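Side-chain contacts in PA-I Galactophilic Lectin (Enterobacter cloacae, PDB 6YGQ), which probably binds galactose-type sugars at a calcium ion, as PA-IL-like lectins do: residues L24-K29 against E36-G41; A58-G61 against L67-P70; L88-G93 against Y97-H102; L116-G121 against K126-E131. All coordinates share one frame; numbering follows the deposited sequence.

In the fold
Contacts 1 and 4 span strands of the two facing antiparallel sheets, whereas contacts 2 and 3 each hold a beta hairpin within its sheet. Contact 3, nearest the centre of the chain, is buried and joins backbone bonds to leucine, alanine and valine packing; contact 1 is only partly buried, closed by an indole, two threonines and one short hydroxyl bond. Contacts 2 and 4, also buried, lie side by side, their centres about 7 Å apart, and share the calcium ion and two waters: the first gives it a backbone carbonyl, the second carboxylates and an amide oxygen. T38 of contact 1 pairs with L116 of contact 4, and Q89 of contact 3 with F117.

Contact 1 of 4, residues L24-K29 against E36-G41; sequences LIWSGK and EGTNTG
The hydroxyl of T38 gives its hydrogen to the backbone oxygen of K29, with OG1 and O 2.7 Å apart. It arrives in the plane of the carbonyl, on a lone pair, and ties the backbone of one strand to a side chain of the other. T38 holds CG2 anti to its backbone N (the hydroxyl at chi1 -60°), which turns the methyl to the W26 ring, 3.7 Å from CZ2. A threonine fits here because its two branches serve a carbonyl and an indole at once.

W26 does most of the packing. T40 sits over the five-membered ring, its CB 3.7 Å from the ring centroid and only 7° off the normal, a CH-pi contact over the face. T40 CG2 spreads over the shared bond toward the six-membered ring. On the opposite face the backbone N of G28 lies 3.4 Å above the plane, near the rim; with no side chain, glycine lets the indole lie forward along its own strand, where a CB would collide with CZ2. The hydroxyl of T40 is hydrogen-bonded to L114 O and V42 N, so a buried polar atom is satisfied while its methyl packs. Beyond it, N39 OD1 accepts from G41 N at 2.8 Å, closing an Asx turn.

I25 and W26 both face V136 in a classic beta bulge. Segment 24-29 pairs with strand 129-139 in one sheet and 38-41 with strand 112-118 in the other, and the tryptophan between them fills the interface of a beta-sandwich at its partly open margin.

Contact 2 of 4, residues A58-G61 against L67-P70; sequences ARNG and LTAP. With CA (calcium ion), chain E.
The carbonyl oxygen of A58 takes two bonds from T68. The backbone N of T68 meets it at 2.7 Å, nearly along the C=O axis, and T68 OG1 donates from above the carbonyl plane at 2.9 Å. The hydroxyl can do this because chi1 of 76° sets it between its own backbone N and carbonyl carbon, from where it leans across to A58 O. A58 N completes the pair with a straight bond of 3.0 Å to T68 O, making A58 and T68 an antiparallel hydrogen-bonded pair.

The next pair, R59 with L67, is non-hydrogen-bonded and sends its side chains to the other face of the sheet. There CG of R59 rests 3.8 Å from CD2 of L67, the aliphatic stem of the arginine serving as an apolar partner, while NH2 of the guanidinium is hydrogen-bonded to S62 O. Past R59 the chain leaves the strand at N60, whose side chain bends toward the methyl of T68 and whose backbone O binds the calcium ion at 2.4 Å. D120, Q124, D127 and N128 supply the remaining protein ligands, so the hairpin sets one ligand in place from its main chain.

Small A58 and branched T68 both face F118 of strand 112-118, from the opposing sheet, and F132 of strand 129-139, the next strand in the same sheet. On the other side R59 and L67 pack on L81 and I74 of the second subunit, and R59 pairs with A129 on strand 129-139.

Contact 3 of 4, residues L88-G93 against Y97-H102; sequences LQARLG and YPVGNH
V99 holds CG1 anti to its backbone N (chi1 172°), and this splits its two methyls between neighbours on strand 88-92. CG1 comes 3.7 Å from CD2 of L88, and CG2 lies equally close to CB of A90. Y97 points its ring the other way along the hairpin, CG anti to the carbonyl carbon (chi1 -58°), so that the ring runs alongside L92. Its CE1 lies 4.1 Å from CB of L92, and the carbonyl oxygen of L92 meets the ring at its edge.

Backbone bonds set the register. A90 and Y97 form an antiparallel hydrogen-bonded pair, with A90 N to Y97 O and Y97 N to A90 O both 2.8 Å. Proline suits the following place, since Q89 and P98 form a non-hydrogen-bonded pair in which its missing N-H is not needed. At the far end L88 O accepts from both V99 N and G100 N, the latter at 3.0 Å. The chain then turns in a type II' beta turn from V99 to H102, and G100 takes the positive phi of its second position, easy for glycine.

Near the turn that links the two strands, water 3 donates to L92 O and is hydrogen-bonded to Y97 OH at 2.5 Å. L88 and V99 meanwhile reach across to strand 49-59 at A54 and I52. The chemistry therefore differs from face to end: apolar branches turned inward pack against the other sheet, carbonyls and amides satisfy one another along the strands, and the tyrosine keeps its hydroxyl on a water.

Contact 4 of 4, residues L116-G121 against K126-E131; sequences LFFADG and KDNAGE. With CA (calcium ion), chain E.
N128 lays its amide obliquely against the ring of F118, ND2 being 3.5 Å from CE1, with the ring and amide planes 70° apart. The same nitrogen donates to OD2 of D120 at 2.9 Å. That carboxylate oxygen is met on its anti side, 24° out of the carboxylate plane but within the plane of the amide, and ND2 is also bonded to the carbonyl of A32. With the nitrogen held this way, the amide cannot easily rotate, and its oxygen is turned to the calcium ion.

N128 OD1 binds the metal at 2.4 Å, beside D120 OD2 at 2.5 Å and D127 OD1. An asparagine suits the spot because one group offers a donor to the neighbouring ligand and an acceptor to the metal. The backbone oxygens of N60 and Q124 complete the protein's share of this site, carried on loops at one end of the beta-sandwich, as in PA-IL-like lectins; two waters fill it out, and in relatives of this family sugar hydroxyls reach the calcium directly.

Each aspartate also steadies a water with its second oxygen: water 2 donates to D120 OD1, and water 1 to D127 OD2 at 2.5 Å. Calcium between the two carboxylates would offset their like charges. D120 OD1 further accepts from G121 N at 2.7 Å, met from above the carboxylate plane, which, with the metal and N128, helps to hold the carboxylate's rotation.

Contact 1 of 4, residues L24-K29 against E36-G41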
loop_
_atom_site.group_PDB
_atom_site.type_symbol
_atom_site.label_atom_id
_atom_site.label_comp_id
_atom_site.label_asym_id
_atom_site.label_seq_id
_atom_site.Cartn_x
_atom_site.Cartn_y
_atom_site.Cartn_z
ATOM N N LEU A 24 14.317 0.675 10.929
ATOM C CA LEU A 24 12.971 0.932 11.425
ATOM C C LEU A 24 13.041 1.866 12.626
ATOM O O LEU A 24 13.840 1.654 13.543
ATOM C CB LEU A 24 12.297 -0.386 11.807
ATOM C CG LEU A 24 10.880 -0.319 12.381
ATOM C CD1 LEU A 24 9.891 0.121 11.313
ATOM C CD2 LEU A 24 10.471 -1.665 12.976
ATOM N N ILE A 25 12.220 2.911 12.617
ATOM C CA ILE A 25 12.166 3.828 13.747
ATOM C C ILE A 25 10.801 3.870 14.419
ATOM O O ILE A 25 10.703 4.372 15.550
ATOM C CB ILE A 25 12.598 5.252 13.337
ATOM C CG1 ILE A 25 11.727 5.785 12.199
ATOM C CG2 ILE A 25 14.064 5.262 12.925
ATOM C CD1 ILE A 25 12.122 7.178 11.745
ATOM N N TRP A 26 9.744 3.361 13.791
ATOM C CA TRP A 26 8.445 3.311 14.444
ATOM C C TRP A 26 7.539 2.345 13.700
ATOM O O TRP A 26 7.535 2.312 12.466
ATOM C CB TRP A 26 7.783 4.692 14.504
ATOM C CG TRP A 26 6.530 4.723 15.340
ATOM C CD1 TRP A 26 6.455 4.891 16.692
ATOM C CD2 TRP A 26 5.177 4.582 14.878
ATOM N NE1 TRP A 26 5.143 4.866 17.101
ATOM C CE2 TRP A 26 4.339 4.678 16.008
ATOM C CE3 TRP A 26 4.595 4.384 13.622
ATOM C CZ2 TRP A 26 2.950 4.583 15.919
ATOM C CZ3 TRP A 26 3.213 4.290 13.537
ATOM C CH2 TRP A 26 2.409 4.390 14.678
ATOM N N SER A 27 6.761 1.580 14.460
ATOM C CA SER A 27 5.770 0.678 13.889
ATOM C C SER A 27 4.578 0.620 14.827
ATOM O O SER A 27 4.726 0.239 15.993
ATOM C CB SER A 27 6.348 -0.718 13.673
ATOM O OG SER A 27 5.366 -1.571 13.116
ATOM N N GLY A 28 3.410 0.985 14.323
ATOM C CA GLY A 28 2.217 1.003 15.132
ATOM C C GLY A 28 0.974 1.062 14.278
ATOM O O GLY A 28 0.993 0.704 13.099
ATOM N N LYS A 29 -0.109 1.541 14.889
ATOM C CA LYS A 29 -1.428 1.538 14.279
ATOM C C LYS A 29 -1.993 2.949 14.187
ATOM O O LYS A 29 -1.643 3.832 14.975
ATOM C CB LYS A 29 -2.409 0.665 15.080
ATOM C CG LYS A 29 -1.900 -0.731 15.411
ATOM C CD LYS A 29 -1.712 -1.562 14.149
ATOM C CE LYS A 29 -1.844 -3.053 14.428
ATOM N NZ LYS A 29 -0.942 -3.497 15.524
ATOM N N GLU A 36 -7.666 12.810 16.076
ATOM C CA GLU A 36 -6.359 13.366 16.392
ATOM C C GLU A 36 -5.209 12.522 15.860
ATOM O O GLU A 36 -4.061 12.981 15.882
ATOM C CB GLU A 36 -6.209 13.530 17.909
ATOM C CG GLU A 36 -6.903 14.765 18.468
ATOM C CD GLU A 36 -8.412 14.609 18.546
ATOM O OE1 GLU A 36 -8.883 13.501 18.882
ATOM O OE2 GLU A 36 -9.127 15.597 18.272
ATOM N N GLY A 37 -5.487 11.312 15.383
ATOM C CA GLY A 37 -4.457 10.461 14.837
ATOM C C GLY A 37 -3.582 9.841 15.908
ATOM O O GLY A 37 -3.819 9.961 17.115
ATOM N N THR A 38 -2.546 9.155 15.439
ATOM C CA THR A 38 -1.560 8.528 16.306
ATOM C C THR A 38 -0.336 9.431 16.386
ATOM O O THR A 38 0.256 9.773 15.357
ATOM C CB THR A 38 -1.165 7.148 15.783
ATOM O OG1 THR A 38 -2.323 6.308 15.731
ATOM C CG2 THR A 38 -0.111 6.514 16.685
ATOM N N ASN A 39 0.031 9.824 17.603
ATOM C CA ASN A 39 1.278 10.539 17.833
ATOM C C ASN A 39 2.397 9.505 17.894
ATOM O O ASN A 39 2.510 8.766 18.879
ATOM C CB ASN A 39 1.199 11.360 19.118
ATOM C CG ASN A 39 2.503 12.072 19.443
ATOM O OD1 ASN A 39 3.493 11.947 18.721
ATOM N ND2 ASN A 39 2.508 12.822 20.537
ATOM N N THR A 40 3.204 9.432 16.832
ATOM C CA THR A 40 4.272 8.442 16.784
ATOM C C THR A 40 5.398 8.751 17.763
ATOM O O THR A 40 6.185 7.854 18.083
ATOM C CB THR A 40 4.873 8.347 15.376
ATOM O OG1 THR A 40 5.649 9.526 15.106
ATOM C CG2 THR A 40 3.786 8.190 14.319
ATOM N N GLY A 41 5.504 9.993 18.227
ATOM C CA GLY A 41 6.609 10.383 19.072
ATOM C C GLY A 41 7.936 10.516 18.364
ATOM O O GLY A 41 8.947 10.792 19.022
#

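Contact 2 of 4, residues A58-G61 against L67-P70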
loop_
_atom_site.group_PDB
_atom_site.type_symbol
_atom_site.label_atom_id
_atom_site.label_comp_id
_atom_site.label_asym_id
_atom_site.label_seq_id
_atom_site.Cartn_x
_atom_site.Cartn_y
_atom_site.Cartn_z
ATOM N N ALA A 58 -10.016 0.069 6.483
ATOM C CA ALA A 58 -10.779 0.883 7.415
ATOM C C ALA A 58 -12.050 1.356 6.730
ATOM O O ALA A 58 -12.043 1.661 5.534
ATOM C CB ALA A 58 -9.967 2.087 7.906
ATOM N N ARG A 59 -13.139 1.407 7.487
ATOM C CA ARG A 59 -14.407 1.929 6.995
ATOM C C ARG A 59 -14.580 3.363 7.476
ATOM O O ARG A 59 -14.327 3.662 8.649
ATOM C CB ARG A 59 -15.576 1.066 7.470
ATOM C CG ARG A 59 -15.574 -0.347 6.911
ATOM C CD ARG A 59 -16.234 -1.318 7.879
ATOM N NE ARG A 59 -17.686 -1.161 7.907
ATOM C CZ ARG A 59 -18.448 -1.381 8.975
ATOM N NH1 ARG A 59 -17.907 -1.770 10.122
ATOM N NH2 ARG A 59 -19.761 -1.210 8.895
ATOM N N ASN A 60 -14.997 4.249 6.573
ATOM C CA ASN A 60 -15.334 5.618 6.937
ATOM C C ASN A 60 -16.832 5.800 7.155
ATOM O O ASN A 60 -17.302 6.937 7.265
ATOM C CB ASN A 60 -14.821 6.602 5.877
ATOM C CG ASN A 60 -15.360 6.318 4.486
ATOM O OD1 ASN A 60 -16.269 5.511 4.307
ATOM N ND2 ASN A 60 -14.794 6.993 3.490
ATOM N N GLY A 61 -17.581 4.706 7.231
ATOM C CA GLY A 61 -19.010 4.763 7.475
ATOM C C GLY A 61 -19.539 3.362 7.692
ATOM O O GLY A 61 -18.798 2.378 7.631
ATOM N N LEU A 67 -15.681 1.785 2.479
ATOM C CA LEU A 67 -14.417 1.116 2.745
ATOM C C LEU A 67 -13.249 1.916 2.182
ATOM O O LEU A 67 -13.373 2.580 1.150
ATOM C CB LEU A 67 -14.398 -0.284 2.127
ATOM C CG LEU A 67 -14.634 -1.483 3.042
ATOM C CD1 LEU A 67 -14.786 -2.727 2.181
ATOM C CD2 LEU A 67 -13.509 -1.647 4.047
ATOM N N THR A 68 -12.102 1.827 2.860
ATOM C CA THR A 68 -10.891 2.506 2.424
ATOM C C THR A 68 -9.668 1.639 2.706
ATOM O O THR A 68 -9.676 0.804 3.612
ATOM C CB THR A 68 -10.682 3.859 3.132
ATOM O OG1 THR A 68 -10.205 3.635 4.468
ATOM C CG2 THR A 68 -11.968 4.658 3.183
ATOM N N ALA A 69 -8.622 1.843 1.927
ATOM C CA ALA A 69 -7.266 1.395 2.197
ATOM C C ALA A 69 -6.424 2.635 2.443
ATOM O O ALA A 69 -6.910 3.766 2.320
ATOM C CB ALA A 69 -6.724 0.582 1.014
ATOM N N PRO A 70 -5.150 2.480 2.832
ATOM C CA PRO A 70 -4.306 3.686 2.959
ATOM C C PRO A 70 -4.372 4.569 1.723
ATOM O O PRO A 70 -4.388 5.801 1.834
ATOM C CB PRO A 70 -2.903 3.110 3.197
ATOM C CG PRO A 70 -3.173 1.793 3.888
ATOM C CD PRO A 70 -4.429 1.257 3.240
HETATM CA CA CA E . -17.169 8.640 8.926
HETATM O O HOH W 1 -19.575 9.164 8.307
HETATM O O HOH W 2 -17.277 10.099 6.928
#

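Contact 3 of 4, residues L88-G93 against Y97-H102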
loop_
_atom_site.group_PDB
_atom_site.type_symbol
_atom_site.label_atom_id
_atom_site.label_comp_id
_atom_site.label_asym_id
_atom_site.label_seq_id
_atom_site.Cartn_x
_atom_site.Cartn_y
_atom_site.Cartn_z
ATOM N N LEU A 88 -4.724 7.653 4.496
ATOM C CA LEU A 88 -3.651 7.831 5.461
ATOM C C LEU A 88 -2.861 9.084 5.116
ATOM O O LEU A 88 -2.372 9.234 3.989
ATOM C CB LEU A 88 -2.714 6.624 5.494
ATOM C CG LEU A 88 -1.527 6.766 6.452
ATOM C CD1 LEU A 88 -2.005 6.857 7.900
ATOM C CD2 LEU A 88 -0.555 5.607 6.274
ATOM N N GLN A 89 -2.732 9.971 6.093
ATOM C CA GLN A 89 -2.010 11.219 5.940
ATOM C C GLN A 89 -1.100 11.405 7.140
ATOM O O GLN A 89 -1.248 10.746 8.173
ATOM C CB GLN A 89 -2.976 12.399 5.802
ATOM C CG GLN A 89 -4.136 12.102 4.866
ATOM C CD GLN A 89 -4.587 13.309 4.080
ATOM O OE1 GLN A 89 -4.322 14.451 4.462
ATOM N NE2 GLN A 89 -5.281 13.066 2.974
ATOM N N ALA A 90 -0.138 12.304 6.974
ATOM C CA ALA A 90 0.789 12.685 8.025
ATOM C C ALA A 90 0.481 14.111 8.451
ATOM O O ALA A 90 0.115 14.952 7.624
ATOM C CB ALA A 90 2.238 12.575 7.547
ATOM N N ARG A 91 0.602 14.373 9.747
ATOM C CA ARG A 91 0.479 15.716 10.292
ATOM C C ARG A 91 1.804 16.084 10.941
ATOM O O ARG A 91 2.341 15.317 11.748
ATOM C CB ARG A 91 -0.664 15.819 11.302
ATOM C CG ARG A 91 -0.858 17.227 11.857
ATOM C CD ARG A 91 -2.329 17.624 11.893
ATOM N NE ARG A 91 -3.140 16.672 12.649
ATOM C CZ ARG A 91 -4.255 16.095 12.200
ATOM N NH1 ARG A 91 -4.718 16.360 10.985
ATOM N NH2 ARG A 91 -4.910 15.243 12.976
ATOM N N LEU A 92 2.328 17.249 10.578
ATOM C CA LEU A 92 3.632 17.705 11.045
ATOM C C LEU A 92 3.584 19.225 11.050
ATOM O O LEU A 92 3.331 19.830 10.006
ATOM C CB LEU A 92 4.744 17.184 10.134
ATOM C CG LEU A 92 6.192 17.505 10.496
ATOM C CD1 LEU A 92 6.666 16.674 11.673
ATOM C CD2 LEU A 92 7.083 17.278 9.277
ATOM N N GLY A 93 3.782 19.831 12.216
ATOM C CA GLY A 93 3.757 21.285 12.294
ATOM C C GLY A 93 2.468 21.908 11.804
ATOM O O GLY A 93 2.499 22.917 11.087
ATOM N N TYR A 97 0.036 16.172 5.113
ATOM C CA TYR A 97 0.726 15.661 3.942
ATOM C C TYR A 97 0.142 14.308 3.562
ATOM O O TYR A 97 -0.086 13.464 4.437
ATOM C CB TYR A 97 2.229 15.508 4.208
ATOM C CG TYR A 97 2.910 16.783 4.632
ATOM C CD1 TYR A 97 2.901 17.191 5.959
ATOM C CD2 TYR A 97 3.566 17.581 3.707
ATOM C CE1 TYR A 97 3.526 18.363 6.350
ATOM C CE2 TYR A 97 4.193 18.751 4.087
ATOM C CZ TYR A 97 4.171 19.137 5.410
ATOM O OH TYR A 97 4.794 20.301 5.793
ATOM N N PRO A 98 -0.096 14.060 2.277
ATOM C CA PRO A 98 -0.606 12.744 1.880
ATOM C C PRO A 98 0.460 11.680 2.077
ATOM O O PRO A 98 1.649 11.934 1.884
ATOM C CB PRO A 98 -0.955 12.929 0.399
ATOM C CG PRO A 98 0.005 13.977 -0.069
ATOM C CD PRO A 98 0.221 14.907 1.109
ATOM N N VAL A 99 0.018 10.484 2.480
ATOM C CA VAL A 99 0.922 9.341 2.611
ATOM C C VAL A 99 0.445 8.189 1.729
ATOM O O VAL A 99 1.207 7.680 0.899
ATOM C CB VAL A 99 1.038 8.890 4.078
ATOM C CG1 VAL A 99 1.832 7.584 4.180
ATOM C CG2 VAL A 99 1.690 9.983 4.913
ATOM N N GLY A 100 -0.808 7.767 1.901
ATOM C CA GLY A 100 -1.286 6.641 1.119
ATOM C C GLY A 100 -0.639 5.342 1.569
ATOM O O GLY A 100 -0.287 5.162 2.739
ATOM N N ASN A 101 -0.481 4.418 0.613
ATOM C CA ASN A 101 0.165 3.146 0.911
ATOM C C ASN A 101 1.629 3.332 1.288
ATOM O O ASN A 101 2.187 2.518 2.033
ATOM C CB ASN A 101 0.108 2.200 -0.291
ATOM C CG ASN A 101 -1.293 1.758 -0.637
ATOM O OD1 ASN A 101 -2.238 1.965 0.125
ATOM N ND2 ASN A 101 -1.436 1.134 -1.803
ATOM N N HIS A 102 2.281 4.353 0.741
ATOM C CA HIS A 102 3.711 4.498 0.950
ATOM C C HIS A 102 4.150 5.900 0.564
ATOM O O HIS A 102 3.668 6.464 -0.421
ATOM C CB HIS A 102 4.500 3.459 0.139
ATOM C CG HIS A 102 4.045 3.320 -1.282
ATOM N ND1 HIS A 102 4.437 4.187 -2.278
ATOM C CD2 HIS A 102 3.241 2.405 -1.875
ATOM C CE1 HIS A 102 3.891 3.816 -3.423
ATOM N NE2 HIS A 102 3.158 2.740 -3.205
HETATM O O HOH W 3 4.951 20.954 8.150
#

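Contact 4 of 4, residues L116-G121 against K126-E131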
loop_
_atom_site.group_PDB
_atom_site.type_symbol
_atom_site.label_atom_id
_atom_site.label_comp_id
_atom_site.label_asym_id
_atom_site.label_seq_id
_atom_site.Cartn_x
_atom_site.Cartn_y
_atom_site.Cartn_z
ATOM N N LEU A 116 0.353 10.453 12.471
ATOM C CA LEU A 116 -0.276 9.759 11.357
ATOM C C LEU A 116 -1.758 9.638 11.675
ATOM O O LEU A 116 -2.124 9.251 12.790
ATOM C CB LEU A 116 0.363 8.389 11.137
ATOM C CG LEU A 116 1.857 8.442 10.799
ATOM C CD1 LEU A 116 2.527 7.093 11.017
ATOM C CD2 LEU A 116 2.057 8.917 9.366
ATOM N N PHE A 117 -2.610 9.996 10.718
ATOM C CA PHE A 117 -4.038 10.040 10.985
ATOM C C PHE A 117 -4.825 9.561 9.776
ATOM O O PHE A 117 -4.347 9.591 8.639
ATOM C CB PHE A 117 -4.484 11.459 11.420
ATOM C CG PHE A 117 -4.532 12.473 10.306
ATOM C CD1 PHE A 117 -3.391 13.156 9.917
ATOM C CD2 PHE A 117 -5.727 12.762 9.667
ATOM C CE1 PHE A 117 -3.439 14.097 8.899
ATOM C CE2 PHE A 117 -5.783 13.697 8.647
ATOM C CZ PHE A 117 -4.638 14.367 8.263
ATOM N N PHE A 118 -6.028 9.068 10.065
ATOM C CA PHE A 118 -7.016 8.696 9.063
ATOM C C PHE A 118 -7.821 9.934 8.693
ATOM O O PHE A 118 -8.313 10.647 9.573
ATOM C CB PHE A 118 -7.927 7.597 9.615
ATOM C CG PHE A 118 -8.988 7.136 8.657
ATOM C CD1 PHE A 118 -10.261 7.681 8.699
ATOM C CD2 PHE A 118 -8.719 6.143 7.729
ATOM C CE1 PHE A 118 -11.244 7.254 7.824
ATOM C CE2 PHE A 118 -9.697 5.714 6.850
ATOM C CZ PHE A 118 -10.963 6.271 6.899
ATOM N N ALA A 119 -7.946 10.194 7.396
ATOM C CA ALA A 119 -8.599 11.400 6.904
ATOM C C ALA A 119 -10.106 11.181 6.817
ATOM O O ALA A 119 -10.569 10.273 6.121
ATOM C CB ALA A 119 -8.037 11.792 5.538
ATOM N N ASP A 120 -10.865 12.023 7.513
ATOM C CA ASP A 120 -12.318 11.990 7.436
ATOM C C ASP A 120 -12.835 13.378 7.779
ATOM O O ASP A 120 -12.096 14.235 8.271
ATOM C CB ASP A 120 -12.915 10.929 8.366
ATOM C CG ASP A 120 -14.321 10.517 7.958
ATOM O OD1 ASP A 120 -14.819 11.012 6.924
ATOM O OD2 ASP A 120 -14.930 9.695 8.674
ATOM N N GLY A 121 -14.115 13.596 7.503
ATOM C CA GLY A 121 -14.707 14.888 7.771
ATOM C C GLY A 121 -14.749 15.194 9.255
ATOM O O GLY A 121 -14.871 14.306 10.099
ATOM N N LYS A 126 -16.767 8.984 14.155
ATOM C CA LYS A 126 -17.169 7.989 15.139
ATOM C C LYS A 126 -18.098 6.913 14.584
ATOM O O LYS A 126 -18.517 6.034 15.344
ATOM C CB LYS A 126 -17.810 8.687 16.341
ATOM C CG LYS A 126 -16.823 9.564 17.126
ATOM C CD LYS A 126 -15.505 8.833 17.396
ATOM C CE LYS A 126 -14.589 9.607 18.330
ATOM N NZ LYS A 126 -13.396 8.794 18.708
ATOM N N ASP A 127 -18.409 6.934 13.288
ATOM C CA ASP A 127 -19.007 5.782 12.627
ATOM C C ASP A 127 -17.987 5.012 11.798
ATOM O O ASP A 127 -18.371 4.154 10.994
ATOM C CB ASP A 127 -20.187 6.211 11.751
ATOM C CG ASP A 127 -19.783 7.145 10.631
ATOM O OD1 ASP A 127 -18.578 7.453 10.505
ATOM O OD2 ASP A 127 -20.683 7.575 9.878
ATOM N N ASN A 128 -16.699 5.295 11.974
ATOM C CA ASN A 128 -15.663 4.595 11.237
ATOM C C ASN A 128 -15.326 3.278 11.932
ATOM O O ASN A 128 -15.884 2.931 12.976
ATOM C CB ASN A 128 -14.425 5.478 11.091
ATOM C CG ASN A 128 -14.704 6.736 10.296
ATOM O OD1 ASN A 128 -15.784 6.896 9.730
ATOM N ND2 ASN A 128 -13.731 7.636 10.250
ATOM N N ALA A 129 -14.403 2.529 11.337
ATOM C CA ALA A 129 -13.999 1.245 11.887
ATOM C C ALA A 129 -12.671 0.844 11.266
ATOM O O ALA A 129 -12.336 1.269 10.158
ATOM C CB ALA A 129 -15.056 0.164 11.630
ATOM N N GLY A 130 -11.922 0.024 11.995
ATOM C CA GLY A 130 -10.681 -0.515 11.485
ATOM C C GLY A 130 -9.487 0.372 11.768
ATOM O O GLY A 130 -9.581 1.457 12.348
ATOM N N GLU A 131 -8.328 -0.112 11.328
ATOM C CA GLU A 131 -7.065 0.548 11.610
ATOM C C GLU A 131 -6.076 0.232 10.499
ATOM O O GLU A 131 -6.175 -0.807 9.838
ATOM C CB GLU A 131 -6.489 0.097 12.961
ATOM C CG GLU A 131 -6.017 -1.350 12.943
ATOM C CD GLU A 131 -5.642 -1.896 14.308
ATOM O OE1 GLU A 131 -5.871 -1.212 15.328
ATOM O OE2 GLU A 131 -5.112 -3.028 14.352
HETATM CA CA CA E . -17.169 8.640 8.926
HETATM O O HOH W 2 -17.277 10.099 6.928
HETATM O O HOH W 1 -19.575 9.164 8.307
#